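Local coordinates for rhusiopathiae surface protein B (Erysipelothrix rhusiopathiae, PDB 3V10) that probably binds collagen, as a cell-wall-linked surface adhesin of which this chain is the collagen-binding fragment, at residues L185-P190 / S196-I201; S214-V219 / L225-A230; T239-G244 / T248-K253; S281-K286 / T294-H299. One frame throughout, in Å; residues are numbered along the deposited sequence.

Contact 1. Residues L185-P190 / S196-I201; sequences LNINSP and SDVKVI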
# COMPACT_ATOMS: atom_id res chain seq x y z
N LEU A 185 -11.72 2.76 -10.87
CA LEU A 185 -11.78 3.42 -12.17
C LEU A 185 -12.96 4.40 -12.03
O LEU A 185 -14.11 3.98 -11.95
CB LEU A 185 -12.08 2.42 -13.30
CG LEU A 185 -11.17 1.20 -13.45
CD1 LEU A 185 -11.56 0.44 -14.73
CD2 LEU A 185 -9.72 1.62 -13.50
N ASN A 186 -12.66 5.69 -11.97
CA ASN A 186 -13.71 6.70 -11.80
C ASN A 186 -14.12 7.28 -13.15
O ASN A 186 -13.44 8.14 -13.70
CB ASN A 186 -13.18 7.80 -10.88
CG ASN A 186 -12.63 7.25 -9.58
OD1 ASN A 186 -13.39 6.94 -8.66
ND2 ASN A 186 -11.32 7.09 -9.51
N ILE A 187 -15.26 6.81 -13.66
CA ILE A 187 -15.76 7.22 -14.96
C ILE A 187 -16.90 8.22 -14.92
O ILE A 187 -17.96 7.96 -14.34
CB ILE A 187 -16.21 6.00 -15.78
CG1 ILE A 187 -15.10 4.94 -15.75
CG2 ILE A 187 -16.53 6.40 -17.21
CD1 ILE A 187 -15.49 3.61 -16.37
N ASN A 188 -16.68 9.35 -15.57
CA ASN A 188 -17.67 10.42 -15.65
C ASN A 188 -18.11 10.98 -14.31
O ASN A 188 -19.31 10.99 -13.99
CB ASN A 188 -18.89 9.94 -16.44
CG ASN A 188 -19.72 11.10 -16.95
OD1 ASN A 188 -19.35 12.26 -16.75
ND2 ASN A 188 -20.83 10.80 -17.61
N SER A 189 -17.15 11.47 -13.52
CA SER A 189 -17.45 12.09 -12.24
C SER A 189 -18.29 13.35 -12.47
O SER A 189 -19.22 13.63 -11.71
CB SER A 189 -16.17 12.47 -11.49
OG SER A 189 -15.51 11.34 -10.95
N PRO A 190 -17.97 14.13 -13.52
CA PRO A 190 -18.71 15.36 -13.82
C PRO A 190 -20.17 15.13 -14.19
O PRO A 190 -20.98 16.07 -14.17
CB PRO A 190 -17.93 15.96 -14.99
CG PRO A 190 -16.54 15.45 -14.77
CD PRO A 190 -16.79 14.02 -14.39
N SER A 196 -20.96 10.09 -27.28
CA SER A 196 -20.64 8.80 -27.89
C SER A 196 -20.49 7.78 -26.78
O SER A 196 -20.56 8.12 -25.61
CB SER A 196 -19.34 8.88 -28.70
OG SER A 196 -18.20 8.77 -27.85
N ASP A 197 -20.28 6.52 -27.16
CA ASP A 197 -20.09 5.48 -26.16
C ASP A 197 -18.75 5.77 -25.48
O ASP A 197 -17.92 6.50 -26.02
CB ASP A 197 -20.02 4.09 -26.80
CG ASP A 197 -21.27 3.73 -27.60
OD1 ASP A 197 -22.38 4.20 -27.26
OD2 ASP A 197 -21.13 2.96 -28.58
N VAL A 198 -18.55 5.21 -24.29
CA VAL A 198 -17.31 5.42 -23.55
C VAL A 198 -16.59 4.08 -23.45
O VAL A 198 -17.21 3.06 -23.14
CB VAL A 198 -17.59 5.96 -22.14
CG1 VAL A 198 -16.30 6.09 -21.35
CG2 VAL A 198 -18.29 7.32 -22.24
N LYS A 199 -15.29 4.06 -23.73
CA LYS A 199 -14.54 2.82 -23.64
C LYS A 199 -13.23 2.99 -22.89
O LYS A 199 -12.48 3.92 -23.16
CB LYS A 199 -14.25 2.26 -25.05
CG LYS A 199 -13.51 0.92 -25.04
CD LYS A 199 -13.39 0.33 -26.44
CE LYS A 199 -12.75 -1.05 -26.40
NZ LYS A 199 -12.56 -1.61 -27.77
N VAL A 200 -12.98 2.10 -21.94
CA VAL A 200 -11.75 2.14 -21.16
C VAL A 200 -11.06 0.80 -21.31
O VAL A 200 -11.69 -0.24 -21.15
CB VAL A 200 -12.02 2.37 -19.66
CG1 VAL A 200 -10.69 2.24 -18.87
CG2 VAL A 200 -12.63 3.74 -19.44
N ILE A 201 -9.78 0.82 -21.65
CA ILE A 201 -9.03 -0.42 -21.76
C ILE A 201 -7.97 -0.33 -20.67
O ILE A 201 -7.07 0.50 -20.72
CB ILE A 201 -8.37 -0.60 -23.14
CG1 ILE A 201 -9.44 -0.66 -24.23
CG2 ILE A 201 -7.55 -1.89 -23.16
CD1 ILE A 201 -8.89 -0.87 -25.63
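Ile-187 meets Val-198 and Val-200 in a wholly apolar, face-to-face contact between two beta sheets of the collagen binding domain. Its strand, 180-187, belongs to the five-stranded sheet, whereas strand 198-204 belongs to the six-stranded one, and the CA atoms of Ile-187 and Val-198 stand 8.9 Å apart, well beyond the spacing of strands paired within a sheet. Both branches of the isoleucine are used. CG2 is anti to the backbone N (CG1 at chi1 -50°) and comes within 4.2 Å of Val-198 CG1; the longer arm runs extended from CG1 and brings CD1 to 4.2 Å from Val-200 CG2. The two valines, two positions apart on one strand, thus take one branch each, and in both pairs the side chains pass alongside one another, running opposite ways, rather than meeting end on. All three residues are buried, so the attraction is one of dispersion and exclusion of water, with little surface shared at each point. Val-249 also touches Ile-187, and Ile-283 touches both valines, which continues the apolar layer over the adjoining strands of the six-stranded sheet. Beyond Ile-187 the chain leaves its strand at Asn-188, whose OD1 accepts from Glu-192 N in the connection to strand 198-204. Two sheets packed face to face over an apolar interior make a beta sandwich, in keeping with the DEv-IgG fold of this adhesin.

Contact 2. Residues S214-V219 / L225-A230; sequences SIMVDV and LKHISA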
# COMPACT_ATOMS: atom_id res chain seq x y z
N SER A 214 -13.92 -10.18 -8.26
CA SER A 214 -13.83 -9.02 -7.38
C SER A 214 -14.34 -7.71 -7.97
O SER A 214 -14.27 -6.67 -7.32
CB SER A 214 -12.39 -8.83 -6.93
OG SER A 214 -11.59 -8.44 -8.03
N ILE A 215 -14.83 -7.75 -9.20
CA ILE A 215 -15.31 -6.53 -9.86
C ILE A 215 -16.71 -6.12 -9.46
O ILE A 215 -17.65 -6.89 -9.59
CB ILE A 215 -15.29 -6.68 -11.38
CG1 ILE A 215 -13.87 -7.02 -11.85
CG2 ILE A 215 -15.78 -5.40 -12.04
CD1 ILE A 215 -13.78 -7.31 -13.33
N MET A 216 -16.84 -4.88 -8.98
CA MET A 216 -18.14 -4.34 -8.59
C MET A 216 -18.23 -2.94 -9.21
O MET A 216 -17.22 -2.39 -9.64
CB MET A 216 -18.25 -4.27 -7.07
CG MET A 216 -18.12 -5.62 -6.35
SD MET A 216 -19.51 -6.75 -6.61
CE MET A 216 -18.75 -8.11 -7.40
N VAL A 217 -19.42 -2.37 -9.26
CA VAL A 217 -19.57 -1.04 -9.86
C VAL A 217 -20.54 -0.15 -9.08
O VAL A 217 -21.62 -0.59 -8.71
CB VAL A 217 -20.11 -1.14 -11.31
CG1 VAL A 217 -20.10 0.23 -11.96
CG2 VAL A 217 -19.30 -2.13 -12.11
N ASP A 218 -20.13 1.08 -8.83
CA ASP A 218 -21.01 2.03 -8.16
C ASP A 218 -21.61 2.85 -9.30
O ASP A 218 -20.88 3.30 -10.19
CB ASP A 218 -20.24 2.95 -7.22
CG ASP A 218 -19.71 2.21 -6.01
OD1 ASP A 218 -20.51 1.55 -5.33
OD2 ASP A 218 -18.49 2.29 -5.74
N VAL A 219 -22.93 3.00 -9.29
CA VAL A 219 -23.62 3.75 -10.33
C VAL A 219 -24.40 4.88 -9.69
O VAL A 219 -25.36 4.64 -8.95
CB VAL A 219 -24.59 2.84 -11.11
CG1 VAL A 219 -25.25 3.62 -12.25
CG2 VAL A 219 -23.85 1.64 -11.64
N LEU A 225 -27.25 6.57 -5.41
CA LEU A 225 -26.16 5.66 -5.70
C LEU A 225 -26.54 4.22 -5.42
O LEU A 225 -27.20 3.91 -4.44
CB LEU A 225 -24.92 6.04 -4.89
CG LEU A 225 -23.72 5.13 -5.14
CD1 LEU A 225 -22.45 5.95 -5.07
CD2 LEU A 225 -23.71 4.00 -4.13
N LYS A 226 -26.12 3.34 -6.33
CA LYS A 226 -26.38 1.92 -6.21
C LYS A 226 -25.06 1.19 -6.41
O LYS A 226 -24.34 1.44 -7.38
CB LYS A 226 -27.40 1.48 -7.26
CG LYS A 226 -27.12 1.99 -8.66
CD LYS A 226 -28.30 1.75 -9.59
CE LYS A 226 -28.59 0.26 -9.74
NZ LYS A 226 -29.71 0.04 -10.70
N HIS A 227 -24.73 0.33 -5.45
CA HIS A 227 -23.51 -0.45 -5.50
C HIS A 227 -23.91 -1.81 -6.07
O HIS A 227 -24.54 -2.61 -5.39
CB HIS A 227 -22.93 -0.60 -4.09
CG HIS A 227 -21.64 -1.35 -4.03
ND1 HIS A 227 -20.50 -0.93 -4.68
CD2 HIS A 227 -21.30 -2.49 -3.38
CE1 HIS A 227 -19.52 -1.78 -4.44
NE2 HIS A 227 -19.98 -2.74 -3.66
N ILE A 228 -23.55 -2.06 -7.33
CA ILE A 228 -23.92 -3.32 -7.98
C ILE A 228 -22.72 -4.18 -8.38
O ILE A 228 -21.57 -3.80 -8.19
CB ILE A 228 -24.79 -3.07 -9.24
CG1 ILE A 228 -23.98 -2.37 -10.33
CG2 ILE A 228 -26.01 -2.21 -8.87
CD1 ILE A 228 -24.76 -2.14 -11.63
N SER A 229 -23.01 -5.36 -8.94
CA SER A 229 -21.96 -6.28 -9.36
C SER A 229 -21.64 -6.12 -10.83
O SER A 229 -22.38 -5.46 -11.56
CB SER A 229 -22.38 -7.72 -9.10
OG SER A 229 -23.44 -8.09 -9.96
N ALA A 230 -20.55 -6.73 -11.26
CA ALA A 230 -20.14 -6.68 -12.66
C ALA A 230 -21.22 -7.35 -13.50
O ALA A 230 -21.56 -6.88 -14.58
CB ALA A 230 -18.83 -7.42 -12.84
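Asp-218 OD1 accepts a hydrogen bond from His-227 ND1 at 2.6 Å, the shortest polar link between these strands. The N-H...O angle is 147°, and the nitrogen lies above the carboxylate plane while OD1 is tilted somewhat from the ring plane; the two flat groups are turned 33° against each other. With CG anti to its backbone N (chi1 -178°), the histidine ring lies over the neighbouring strand, where CE1 comes 3.8 Å from Met-216 CB. Asp-218 and His-227 form a non-hydrogen-bonded antiparallel pair, so their side chains supply a bond where the backbones supply none. On either side, Val-217 with Ile-228 and Val-219 with Lys-226 are hydrogen-bonded pairs, each joined by two N-H...O bonds. Their side chains occupy the other face: Val-219 CG2 lies 3.9 Å from Ile-228 CD1, and Lys-226 CG packs 3.6 Å from Val-219 CB before the chain bends away and NZ bonds to Tyr-237 OH. At the end away from the turn Met-216 SD rests 3.7 Å from Ser-229 CA, and Ile-215 CG2 touches Ala-230 CB at 3.7 Å as helix 230-236 begins; Ser-229 OG caps Ala-232 N there. Asp-218 and His-227 thus lie on one face, the valines, Ile-228 and the aliphatic part of Lys-226 on the other. Hydrogen bonding to a carboxylate could stabilise a protonated imidazole and raise the pKa of His-227.

Contact 3. Residues T239-G244 / T248-K253; sequences TITVEG and TVMIPK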
# COMPACT_ATOMS: atom_id res chain seq x y z
N THR A 239 -20.82 -3.24 -20.80
CA THR A 239 -20.09 -4.50 -20.86
C THR A 239 -18.71 -4.38 -20.25
O THR A 239 -17.95 -3.45 -20.54
CB THR A 239 -19.92 -4.98 -22.32
OG1 THR A 239 -21.19 -5.01 -22.98
CG2 THR A 239 -19.31 -6.38 -22.35
N ILE A 240 -18.38 -5.32 -19.38
CA ILE A 240 -17.07 -5.37 -18.76
C ILE A 240 -16.51 -6.74 -19.11
O ILE A 240 -17.14 -7.76 -18.84
CB ILE A 240 -17.14 -5.22 -17.23
CG1 ILE A 240 -17.51 -3.78 -16.87
CG2 ILE A 240 -15.81 -5.60 -16.60
CD1 ILE A 240 -17.69 -3.55 -15.38
N THR A 241 -15.34 -6.75 -19.73
CA THR A 241 -14.71 -8.00 -20.10
C THR A 241 -13.34 -8.10 -19.45
O THR A 241 -12.72 -7.09 -19.12
CB THR A 241 -14.53 -8.10 -21.64
OG1 THR A 241 -13.65 -7.06 -22.09
CG2 THR A 241 -15.88 -7.96 -22.33
N VAL A 242 -12.88 -9.33 -19.24
CA VAL A 242 -11.57 -9.55 -18.65
C VAL A 242 -10.90 -10.64 -19.46
O VAL A 242 -11.46 -11.72 -19.65
CB VAL A 242 -11.67 -10.03 -17.18
CG1 VAL A 242 -10.28 -10.30 -16.62
CG2 VAL A 242 -12.37 -8.98 -16.33
N GLU A 243 -9.71 -10.34 -19.96
CA GLU A 243 -8.94 -11.31 -20.72
C GLU A 243 -7.50 -11.14 -20.26
O GLU A 243 -6.84 -10.17 -20.60
CB GLU A 243 -9.04 -11.04 -22.23
CG GLU A 243 -10.45 -11.10 -22.81
CD GLU A 243 -11.15 -12.43 -22.59
OE1 GLU A 243 -10.49 -13.49 -22.70
OE2 GLU A 243 -12.37 -12.42 -22.31
N GLY A 244 -7.03 -12.10 -19.47
CA GLY A 244 -5.68 -12.01 -18.96
C GLY A 244 -5.54 -10.78 -18.09
O GLY A 244 -6.28 -10.60 -17.12
N THR A 248 -11.65 -4.47 -19.77
CA THR A 248 -12.25 -3.47 -20.63
C THR A 248 -13.65 -3.10 -20.16
O THR A 248 -14.44 -3.97 -19.82
CB THR A 248 -12.33 -3.98 -22.09
OG1 THR A 248 -11.03 -4.39 -22.51
CG2 THR A 248 -12.87 -2.89 -23.02
N VAL A 249 -13.93 -1.80 -20.14
CA VAL A 249 -15.23 -1.30 -19.73
C VAL A 249 -15.80 -0.52 -20.89
O VAL A 249 -15.17 0.42 -21.39
CB VAL A 249 -15.12 -0.36 -18.50
CG1 VAL A 249 -16.50 0.14 -18.09
CG2 VAL A 249 -14.44 -1.08 -17.35
N MET A 250 -16.99 -0.92 -21.34
CA MET A 250 -17.66 -0.25 -22.45
C MET A 250 -19.03 0.22 -21.98
O MET A 250 -19.81 -0.56 -21.42
CB MET A 250 -17.78 -1.20 -23.65
CG MET A 250 -16.44 -1.51 -24.31
SD MET A 250 -16.50 -2.82 -25.57
CE MET A 250 -15.96 -4.20 -24.59
N ILE A 251 -19.31 1.51 -22.17
CA ILE A 251 -20.59 2.08 -21.75
C ILE A 251 -21.26 2.83 -22.90
O ILE A 251 -20.74 3.83 -23.39
CB ILE A 251 -20.41 3.05 -20.57
CG1 ILE A 251 -19.64 2.37 -19.44
CG2 ILE A 251 -21.77 3.52 -20.07
CD1 ILE A 251 -19.27 3.29 -18.30
N PRO A 252 -22.43 2.35 -23.34
CA PRO A 252 -23.15 3.02 -24.44
C PRO A 252 -23.50 4.46 -24.08
O PRO A 252 -23.76 4.78 -22.93
CB PRO A 252 -24.41 2.16 -24.60
CG PRO A 252 -23.94 0.80 -24.18
CD PRO A 252 -23.10 1.09 -22.97
N LYS A 253 -23.51 5.33 -25.09
CA LYS A 253 -23.81 6.75 -24.90
C LYS A 253 -25.00 7.07 -23.97
O LYS A 253 -24.86 7.89 -23.06
CB LYS A 253 -24.01 7.40 -26.28
CG LYS A 253 -24.37 8.87 -26.23
CD LYS A 253 -24.66 9.40 -27.62
CE LYS A 253 -25.05 10.87 -27.61
NZ LYS A 253 -25.43 11.35 -28.98
O HOH W 1 -10.91 -7.14 -21.75
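Thr-239 to Thr-241 and Thr-248 to Met-250 pair as the antiparallel arms of a beta hairpin, strands 239-243 and 246-251, in the collagen binding domain. Four backbone hydrogen bonds define the ladder, two in the Thr-239/Met-250 pair and two in the Thr-241/Thr-248 pair; the tightest, from Met-250 N to Thr-239 O, measures 2.8 Å. Between them sits the non-hydrogen-bonded pair Ile-240/Val-249, where Ile-240 CA approaches Thr-248 O at 3.2 Å in a CA-H...O contact. On the face of Ile-240 and Val-249 the two side chains lie alongside each other, with Ile-240 CG1 4.1 Å from Val-249 CG2. Thr-241 and Thr-248 lie on the other face and also point the same way. Their hydroxyls, 3.8 Å apart from OG1 to OG1, are bridged by a water at 2.8 Å from Thr-241 OG1 and 2.9 Å from Thr-248 OG1. Different torsions bring them to it: Thr-241 OG1 lies between its backbone N and carbonyl carbon (chi1 63°), while Thr-248 OG1 is anti to its carbonyl carbon (chi1 -55°). Thr-241 OG1 also packs 3.4 Å from Thr-248 CB, a polar atom laid against carbon. Ile-240 packs on Phe-233 of helix 230-236, and Val-242 reaches Ile-215 of strand 208-221. On its other edge strand 246-251 pairs with strand 198-204, through Val-249 with Val-200 and Ile-251 with Val-198, before Pro-252 leads into helix 253-256.

Contact 4. Residues S281-K286 / T294-H299; sequences STIEYK and TDTPKH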
# COMPACT_ATOMS: atom_id res chain seq x y z
N SER A 281 -4.16 2.56 -18.18
CA SER A 281 -5.43 2.47 -18.89
C SER A 281 -5.56 3.58 -19.92
O SER A 281 -4.87 4.60 -19.83
CB SER A 281 -6.60 2.54 -17.90
OG SER A 281 -6.71 3.83 -17.29
N THR A 282 -6.41 3.35 -20.91
CA THR A 282 -6.67 4.34 -21.95
C THR A 282 -8.18 4.50 -22.05
O THR A 282 -8.93 3.58 -21.75
CB THR A 282 -6.10 3.89 -23.32
OG1 THR A 282 -6.73 2.68 -23.75
CG2 THR A 282 -4.59 3.64 -23.21
N ILE A 283 -8.62 5.69 -22.43
CA ILE A 283 -10.05 5.92 -22.54
C ILE A 283 -10.33 6.72 -23.80
O ILE A 283 -9.48 7.49 -24.25
CB ILE A 283 -10.59 6.70 -21.29
CG1 ILE A 283 -12.12 6.79 -21.35
CG2 ILE A 283 -9.96 8.09 -21.21
CD1 ILE A 283 -12.73 7.42 -20.12
N GLU A 284 -11.50 6.50 -24.37
CA GLU A 284 -11.90 7.23 -25.56
C GLU A 284 -13.39 7.46 -25.50
O GLU A 284 -14.15 6.58 -25.11
CB GLU A 284 -11.55 6.47 -26.84
CG GLU A 284 -11.57 7.38 -28.07
CD GLU A 284 -10.97 6.72 -29.30
OE1 GLU A 284 -11.74 6.29 -30.18
OE2 GLU A 284 -9.72 6.62 -29.36
N TYR A 285 -13.79 8.67 -25.89
CA TYR A 285 -15.19 9.06 -25.91
C TYR A 285 -15.27 10.46 -26.52
O TYR A 285 -14.25 11.10 -26.72
CB TYR A 285 -15.76 9.11 -24.50
CG TYR A 285 -15.06 10.09 -23.58
CD1 TYR A 285 -13.81 9.80 -23.04
CD2 TYR A 285 -15.64 11.33 -23.27
CE1 TYR A 285 -13.14 10.71 -22.22
CE2 TYR A 285 -14.97 12.25 -22.45
CZ TYR A 285 -13.73 11.93 -21.93
OH TYR A 285 -13.07 12.84 -21.14
N LYS A 286 -16.48 10.91 -26.82
CA LYS A 286 -16.69 12.26 -27.33
C LYS A 286 -17.28 13.00 -26.13
O LYS A 286 -18.24 12.53 -25.54
CB LYS A 286 -17.69 12.26 -28.49
CG LYS A 286 -17.11 11.89 -29.84
CD LYS A 286 -18.20 11.85 -30.90
CE LYS A 286 -17.66 11.43 -32.27
NZ LYS A 286 -17.25 12.58 -33.11
N THR A 294 -8.89 11.94 -26.83
CA THR A 294 -7.90 10.88 -27.02
C THR A 294 -6.58 11.22 -26.35
O THR A 294 -5.61 10.47 -26.47
CB THR A 294 -7.61 10.67 -28.52
OG1 THR A 294 -7.04 11.87 -29.07
CG2 THR A 294 -8.88 10.33 -29.27
N ASP A 295 -6.55 12.33 -25.62
CA ASP A 295 -5.33 12.81 -24.99
C ASP A 295 -5.33 12.89 -23.47
O ASP A 295 -4.56 13.65 -22.89
CB ASP A 295 -5.02 14.20 -25.55
CG ASP A 295 -6.04 15.25 -25.12
OD1 ASP A 295 -7.15 14.87 -24.68
OD2 ASP A 295 -5.73 16.45 -25.21
N THR A 296 -6.18 12.10 -22.82
CA THR A 296 -6.22 12.13 -21.35
C THR A 296 -4.82 11.88 -20.78
O THR A 296 -4.17 10.90 -21.12
CB THR A 296 -7.21 11.09 -20.82
OG1 THR A 296 -8.49 11.31 -21.43
CG2 THR A 296 -7.35 11.21 -19.31
N PRO A 297 -4.34 12.77 -19.90
CA PRO A 297 -3.01 12.61 -19.30
C PRO A 297 -2.82 11.26 -18.62
O PRO A 297 -3.74 10.74 -17.99
CB PRO A 297 -2.94 13.78 -18.32
CG PRO A 297 -3.74 14.84 -19.01
CD PRO A 297 -4.95 14.06 -19.51
N LYS A 298 -1.62 10.70 -18.74
CA LYS A 298 -1.33 9.43 -18.11
C LYS A 298 -1.33 9.54 -16.59
O LYS A 298 -1.54 8.54 -15.90
CB LYS A 298 0.04 8.89 -18.55
CG LYS A 298 0.17 8.56 -20.02
CD LYS A 298 1.45 7.77 -20.25
CE LYS A 298 1.97 7.92 -21.67
NZ LYS A 298 2.55 9.27 -21.90
N HIS A 299 -1.08 10.73 -16.04
CA HIS A 299 -1.07 10.82 -14.59
C HIS A 299 -2.46 10.53 -14.03
O HIS A 299 -2.61 10.17 -12.87
CB HIS A 299 -0.51 12.18 -14.09
CG HIS A 299 -1.29 13.39 -14.52
ND1 HIS A 299 -2.53 13.69 -14.02
CD2 HIS A 299 -0.96 14.40 -15.36
CE1 HIS A 299 -2.94 14.84 -14.53
NE2 HIS A 299 -2.00 15.29 -15.35
O HOH W 2 -8.07 9.90 -23.79
O HOH W 3 -10.80 11.82 -19.89
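Ile-283 and Thr-296 make the nearest direct approach, a van der Waals contact in which Ile-283 CG2 lies 3.5 Å from Thr-296 OG1 and 4.1 Å from Thr-296 CB. The isoleucine methyl sits between its own backbone N and carbonyl carbon, with CG1 anti to N (chi1 -173°), and the two side chains cross at a slant. A second packing contact lies further along strand 276-286: the extended side chain of Glu-284 runs beside Thr-294, whose CG2 is 3.8 Å from Glu-284 OE2. Here a methyl lies against a carboxylate oxygen at the exposed surface.

Polar links between the segments pass through water. One molecule donates to Ile-283 O at 2.8 Å and accepts from Thr-296 N at 3.1 Å, joining strand and loop as a relay between backbone groups. Another lies 2.8 Å from Tyr-285 OH and 2.8 Å from Thr-296 OG1, in the plane of the tyrosine ring and at its edge. That ring is stacked with Phe-166. Ser-281 OG bonds to Thr-301 O at the end of helix 298-301 and to Tyr-167 OH of strand 167-173.

The N-H of Thr-296 thus bonds to one water and its hydroxyl to a second. Strand and loop meet through these waters and a few van der Waals contacts of methyl groups with oxygens, the strand carbonyl and the loop N-H being satisfied by the same water rather than by each other.

Strand 198-204 is the hub: it supplies one side of contact 1 and lies between strands of contacts 3 and 4 in the six-stranded sheet. Centres of contacts 1 and 3 are about 11 Å apart, joined by a probable hydrogen bond between Asp-197 OD1 and Lys-253 N; contact 4, its centre about 9 Å from that of contact 1, joins through another probable one, Ile-201 N to Thr-282 O. Contact 2 belongs to the five-stranded sheet, as does 185-190, and meets contact 3 across the sandwich, Val-217 CG2 lying 3.9 Å from Ile-240 CD1. Contacts 2 and 4 stay separate, their nearest atoms about 13 Å apart.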